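Local atomic coordinates of 3-keto-5-aminohexanoate cleavage enzyme (Burkholderia xenovorans LB400, PDB entry 3E49), a protein that binds zinc and probably cleaves beta-keto acids such as 3-keto-5-aminohexanoate, as other TIM-barrel members of the beta-keto acid cleavage enzyme family do. Residues 229-234 / 248-253; 20-25 / 130-135. All coordinates share one frame; numbering follows the deposited sequence.

Interaction 1. Residues 229-234 / 248-253; sequences YVWSIL and AAQGAN
W231 and I233 of strand 229-234 grip the backbone of N253 from both of its polar ends, N253 N giving its hydrogen to W231 O at 2.8 Å and N253 O accepting from I233 N at 3.1 Å, the pattern of a parallel bridge centred on S232. W231 O takes a second hydrogen bond from N253 ND2 at 3.1 Å, bent to 137° at the hydrogen and approaching from above the carbonyl plane. The other end of that amide is fixed too, since N253 OD1 accepts from I9 N. The indole of W231 has CG anti to the backbone N (chi1 -176°), which carries the ring out toward A252, whose CB approaches obliquely, 3.4 Å from W231 CE3. Q250 comes to the rim instead: Q250 OE1 lies 3.9 Å from W231 CZ3, at the ring edge, the amide 86° from the indole plane, and the same oxygen accepts a hydrogen bond from R218 NH1. Y229, W231 and Q250 line a pocket holding 2-ethoxyethanol, probably from the crystallisation liquor. A Schellman motif with G251 at positive phi ends helix 240-248, and the chain then enters strand 253-256 beside 229-235, whose other edge pairs with 195-201, while helix 211-225 packs on W231.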
loop_
_atom_site.group_PDB
_atom_site.type_symbol
_atom_site.label_atom_id
_atom_site.label_comp_id
_atom_site.label_asym_id
_atom_site.label_seq_id
_atom_site.Cartn_x
_atom_site.Cartn_y
_atom_site.Cartn_z
ATOM N N TYR A 229 -7.879 13.366 -13.635
ATOM C CA TYR A 229 -8.084 12.143 -14.382
ATOM C C TYR A 229 -9.390 11.497 -13.981
ATOM O O TYR A 229 -9.916 11.767 -12.889
ATOM C CB TYR A 229 -6.898 11.188 -14.213
ATOM C CG TYR A 229 -6.908 10.302 -12.990
ATOM C CD1 TYR A 229 -6.627 10.814 -11.731
ATOM C CD2 TYR A 229 -7.153 8.938 -13.106
ATOM C CE1 TYR A 229 -6.633 9.997 -10.612
ATOM C CE2 TYR A 229 -7.144 8.118 -12.011
ATOM C CZ TYR A 229 -6.884 8.654 -10.761
ATOM O OH TYR A 229 -6.876 7.825 -9.680
ATOM N N VAL A 230 -9.953 10.726 -14.914
ATOM C CA VAL A 230 -11.165 9.946 -14.719
ATOM C C VAL A 230 -10.720 8.484 -14.820
ATOM O O VAL A 230 -10.144 8.054 -15.820
ATOM C CB VAL A 230 -12.189 10.277 -15.761
ATOM C CG1 VAL A 230 -13.458 9.418 -15.580
ATOM C CG2 VAL A 230 -12.513 11.779 -15.655
ATOM N N TRP A 231 -11.014 7.722 -13.789
ATOM C CA TRP A 231 -10.516 6.361 -13.680
ATOM C C TRP A 231 -11.501 5.298 -14.103
ATOM O O TRP A 231 -12.662 5.317 -13.685
ATOM C CB TRP A 231 -10.137 6.164 -12.231
ATOM C CG TRP A 231 -9.512 4.838 -11.927
ATOM C CD1 TRP A 231 -8.728 4.096 -12.761
ATOM C CD2 TRP A 231 -9.516 4.172 -10.665
ATOM N NE1 TRP A 231 -8.275 2.973 -12.088
ATOM C CE2 TRP A 231 -8.755 3.002 -10.807
ATOM C CE3 TRP A 231 -10.104 4.446 -9.424
ATOM C CZ2 TRP A 231 -8.568 2.099 -9.749
ATOM C CZ3 TRP A 231 -9.938 3.521 -8.382
ATOM C CH2 TRP A 231 -9.174 2.380 -8.562
ATOM N N SER A 232 -11.028 4.337 -14.916
ATOM C CA SER A 232 -11.868 3.213 -15.274
ATOM C C SER A 232 -11.040 1.966 -15.070
ATOM O O SER A 232 -9.846 1.957 -15.247
ATOM C CB SER A 232 -12.361 3.274 -16.706
ATOM O OG SER A 232 -13.321 2.277 -16.960
ATOM N N ILE A 233 -11.742 0.927 -14.718
ATOM C CA ILE A 233 -11.136 -0.364 -14.436
ATOM C C ILE A 233 -11.497 -1.387 -15.495
ATOM O O ILE A 233 -12.688 -1.549 -15.834
ATOM C CB ILE A 233 -11.645 -0.851 -13.079
ATOM C CG1 ILE A 233 -11.030 -0.028 -11.911
ATOM C CG2 ILE A 233 -11.209 -2.302 -12.891
ATOM C CD1 ILE A 233 -11.654 1.314 -11.628
ATOM N N LEU A 234 -10.475 -2.129 -15.970
ATOM C CA LEU A 234 -10.661 -3.216 -16.892
ATOM C C LEU A 234 -9.956 -4.434 -16.284
ATOM O O LEU A 234 -8.751 -4.442 -16.189
ATOM C CB LEU A 234 -9.990 -2.928 -18.229
ATOM C CG LEU A 234 -10.291 -3.822 -19.435
ATOM C CD1 LEU A 234 -9.415 -3.369 -20.623
ATOM C CD2 LEU A 234 -10.067 -5.309 -19.158
ATOM N N ALA A 248 -15.693 0.477 -8.609
ATOM C CA ALA A 248 -17.014 1.177 -8.592
ATOM C C ALA A 248 -17.353 1.646 -7.164
ATOM O O ALA A 248 -17.869 2.771 -6.941
ATOM C CB ALA A 248 -18.124 0.256 -9.138
ATOM N N ALA A 249 -16.972 0.806 -6.203
ATOM C CA ALA A 249 -17.200 1.066 -4.775
ATOM C C ALA A 249 -16.413 2.225 -4.250
ATOM O O ALA A 249 -16.724 2.707 -3.179
ATOM C CB ALA A 249 -16.868 -0.232 -3.937
ATOM N N GLN A 250 -15.407 2.704 -4.977
ATOM C CA GLN A 250 -14.607 3.772 -4.502
ATOM C C GLN A 250 -14.582 4.920 -5.471
ATOM O O GLN A 250 -13.632 5.685 -5.513
ATOM C CB GLN A 250 -13.195 3.313 -4.129
ATOM C CG GLN A 250 -12.381 2.793 -5.279
ATOM C CD GLN A 250 -11.106 2.136 -4.789
ATOM O OE1 GLN A 250 -10.097 2.817 -4.544
ATOM N NE2 GLN A 250 -11.133 0.827 -4.671
ATOM N N GLY A 251 -15.636 5.005 -6.268
ATOM C CA GLY A 251 -15.828 6.158 -7.159
ATOM C C GLY A 251 -15.333 6.005 -8.586
ATOM O O GLY A 251 -15.426 6.938 -9.366
ATOM N N ALA A 252 -14.788 4.841 -8.936
ATOM C CA ALA A 252 -14.287 4.666 -10.293
ATOM C C ALA A 252 -15.400 4.293 -11.297
ATOM O O ALA A 252 -16.544 3.969 -10.926
ATOM C CB ALA A 252 -13.242 3.582 -10.329
ATOM N N ASN A 253 -15.004 4.310 -12.567
ATOM C CA ASN A 253 -15.841 3.927 -13.675
ATOM C C ASN A 253 -15.457 2.529 -14.078
ATOM O O ASN A 253 -14.460 2.017 -13.599
ATOM C CB ASN A 253 -15.682 4.952 -14.766
ATOM C CG ASN A 253 -16.078 6.308 -14.258
ATOM O OD1 ASN A 253 -17.264 6.550 -13.995
ATOM N ND2 ASN A 253 -15.096 7.176 -14.051
#

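Interaction 2. Residues 20-25 / 130-135; sequences TPSMSP and EFAHGW
S22 and A132 make the polar link of this contact: the amide N of A132 donates to S22 OG over 2.9 Å, and at 176° the bond is essentially straight. The hydroxyl stands anti to its own carbonyl carbon (chi1 -62°), which points it at the 130-135 backbone, and it lies 3.5 Å from the CB of A132. E136 also hydrogen-bonds S22 OG, through OE2, and T20 OG1, through OE1, so one carboxylate ties both hydroxyls to the start of helix 134-141. The side chain of F131 crosses that of T20 at about a right angle; T20 OG1 approaches the ring edge near its plane, 3.6 Å from F131 CE1, while S22 CB approaches F131 CD1 obliquely at 3.9 Å. W135 turns its six-membered ring to the other branch of T20 and to P21. W135 CZ2 lies 3.6 Å from P21 CD, the two side chains meeting tip to tip, whereas the T20 and W135 side chains run past each other in opposite directions, with T20 CG2 3.8 Å from W135 CH2. The threonine is therefore divided between the aromatics, its oxygen at phenylalanine and its methyl at tryptophan. The pyrrole end of W135 is held separately, NE1 being hydrogen-bonded to D58 O. With T20 about 12 Å from E259, side chain to side chain, the contact stands apart from the zinc ligands. It joins two beta-alpha connections of a TIM barrel, those following strands 10-13 and 109-113, at the C-terminal end of the strands, where such barrels carry their active sites.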
loop_
_atom_site.group_PDB
_atom_site.type_symbol
_atom_site.label_atom_id
_atom_site.label_comp_id
_atom_site.label_asym_id
_atom_site.label_seq_id
_atom_site.Cartn_x
_atom_site.Cartn_y
_atom_site.Cartn_z
ATOM N N THR A 20 -10.455 -15.229 -30.117
ATOM C CA THR A 20 -10.727 -15.753 -31.461
ATOM C C THR A 20 -12.140 -16.395 -31.541
ATOM O O THR A 20 -12.711 -16.817 -30.525
ATOM C CB THR A 20 -9.593 -16.630 -31.946
ATOM O OG1 THR A 20 -9.639 -17.911 -31.308
ATOM C CG2 THR A 20 -8.256 -15.951 -31.712
ATOM N N PRO A 21 -12.766 -16.389 -32.742
ATOM C CA PRO A 21 -14.149 -16.836 -32.903
ATOM C C PRO A 21 -14.431 -18.264 -32.465
ATOM O O PRO A 21 -15.528 -18.582 -32.008
ATOM C CB PRO A 21 -14.407 -16.654 -34.420
ATOM C CG PRO A 21 -13.421 -15.669 -34.878
ATOM C CD PRO A 21 -12.187 -15.949 -34.027
ATOM N N SER A 22 -13.435 -19.120 -32.575
ATOM C CA SER A 22 -13.589 -20.506 -32.141
ATOM C C SER A 22 -13.731 -20.628 -30.625
ATOM O O SER A 22 -14.142 -21.659 -30.124
ATOM C CB SER A 22 -12.407 -21.335 -32.633
ATOM O OG SER A 22 -12.366 -21.351 -34.057
HETATM N N MSE A 23 -13.368 -19.585 -29.893
HETATM C CA MSE A 23 -13.456 -19.594 -28.436
HETATM C C MSE A 23 -14.853 -19.435 -27.912
HETATM O O MSE A 23 -15.172 -19.881 -26.809
HETATM C CB MSE A 23 -12.605 -18.467 -27.867
HETATM C CG MSE A 23 -11.168 -18.532 -28.256
HETATM SE SE MSE A 23 -10.080 -17.258 -27.303
HETATM C CE MSE A 23 -8.564 -17.700 -28.073
ATOM N N SER A 24 -15.700 -18.732 -28.662
ATOM C CA SER A 24 -17.053 -18.523 -28.243
ATOM C C SER A 24 -17.883 -18.176 -29.430
ATOM O O SER A 24 -17.478 -17.312 -30.220
ATOM C CB SER A 24 -17.156 -17.359 -27.291
ATOM O OG SER A 24 -18.509 -17.048 -27.023
ATOM N N PRO A 25 -19.075 -18.786 -29.529
ATOM C CA PRO A 25 -19.971 -18.499 -30.645
ATOM C C PRO A 25 -20.636 -17.116 -30.488
ATOM O O PRO A 25 -21.273 -16.602 -31.430
ATOM C CB PRO A 25 -20.988 -19.621 -30.536
ATOM C CG PRO A 25 -21.090 -19.880 -29.086
ATOM C CD PRO A 25 -19.667 -19.764 -28.601
ATOM N N GLU A 130 -8.798 -26.592 -30.474
ATOM C CA GLU A 130 -9.369 -26.741 -31.802
ATOM C C GLU A 130 -9.883 -25.423 -32.366
ATOM O O GLU A 130 -10.678 -24.756 -31.732
ATOM C CB GLU A 130 -10.513 -27.737 -31.718
ATOM C CG GLU A 130 -10.074 -29.134 -31.278
ATOM C CD GLU A 130 -11.255 -30.082 -31.155
ATOM O OE1 GLU A 130 -12.138 -30.059 -32.060
ATOM O OE2 GLU A 130 -11.302 -30.845 -30.152
ATOM N N PHE A 131 -9.441 -25.091 -33.581
ATOM C CA PHE A 131 -9.776 -23.827 -34.243
ATOM C C PHE A 131 -10.342 -23.998 -35.665
ATOM O O PHE A 131 -9.859 -24.811 -36.445
ATOM C CB PHE A 131 -8.529 -22.951 -34.290
ATOM C CG PHE A 131 -8.015 -22.583 -32.931
ATOM C CD1 PHE A 131 -8.578 -21.517 -32.225
ATOM C CD2 PHE A 131 -6.996 -23.306 -32.338
ATOM C CE1 PHE A 131 -8.119 -21.181 -30.966
ATOM C CE2 PHE A 131 -6.537 -22.986 -31.081
ATOM C CZ PHE A 131 -7.100 -21.933 -30.381
ATOM N N ALA A 132 -11.366 -23.221 -35.978
ATOM C CA ALA A 132 -12.002 -23.227 -37.280
ATOM C C ALA A 132 -11.113 -22.655 -38.365
ATOM O O ALA A 132 -11.206 -23.074 -39.512
ATOM C CB ALA A 132 -13.284 -22.426 -37.246
ATOM N N HIS A 133 -10.288 -21.672 -38.038
ATOM C CA HIS A 133 -9.448 -21.045 -39.045
ATOM C C HIS A 133 -8.025 -21.122 -38.631
ATOM O O HIS A 133 -7.712 -21.023 -37.459
ATOM C CB HIS A 133 -9.843 -19.584 -39.239
ATOM C CG HIS A 133 -11.301 -19.392 -39.471
ATOM N ND1 HIS A 133 -11.851 -19.322 -40.733
ATOM C CD2 HIS A 133 -12.332 -19.266 -38.601
ATOM C CE1 HIS A 133 -13.160 -19.163 -40.627
ATOM N NE2 HIS A 133 -13.478 -19.124 -39.346
ATOM N N GLY A 134 -7.145 -21.258 -39.604
ATOM C CA GLY A 134 -5.741 -21.370 -39.321
ATOM C C GLY A 134 -5.122 -20.178 -38.637
ATOM O O GLY A 134 -4.181 -20.339 -37.840
ATOM N N TRP A 135 -5.650 -18.980 -38.916
ATOM C CA TRP A 135 -5.037 -17.783 -38.379
ATOM C C TRP A 135 -5.110 -17.751 -36.852
ATOM O O TRP A 135 -4.254 -17.175 -36.214
ATOM C CB TRP A 135 -5.684 -16.508 -38.978
ATOM C CG TRP A 135 -7.064 -16.223 -38.498
ATOM C CD1 TRP A 135 -8.229 -16.553 -39.097
ATOM C CD2 TRP A 135 -7.413 -15.547 -37.287
ATOM N NE1 TRP A 135 -9.287 -16.145 -38.338
ATOM C CE2 TRP A 135 -8.811 -15.529 -37.215
ATOM C CE3 TRP A 135 -6.667 -14.963 -36.251
ATOM C CZ2 TRP A 135 -9.491 -14.952 -36.160
ATOM C CZ3 TRP A 135 -7.349 -14.377 -35.189
ATOM C CH2 TRP A 135 -8.736 -14.389 -35.150
#

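Both interactions belong to the same TIM barrel but lie on opposite sides of the chain's centre, their own centres 33 Å apart and their nearest atoms about 14 Å apart. Along the chain they run in series: 20-25 with 130-135 spans 104 intervening residues and closes before 229-234 with 248-253 opens, which spans only 13. Strand 253-256, entered from interaction 1, also pairs with strand 10-13, from whose following loop interaction 2 begins. Interaction 1 thus helps close the barrel wall between strands 229-235 and 253-256, while interaction 2 ties a beta-alpha loop to the lead-in of helix 134-141. Neither touches zinc, which is about 12 Å from the S232 side chain and 14 Å from that of T20.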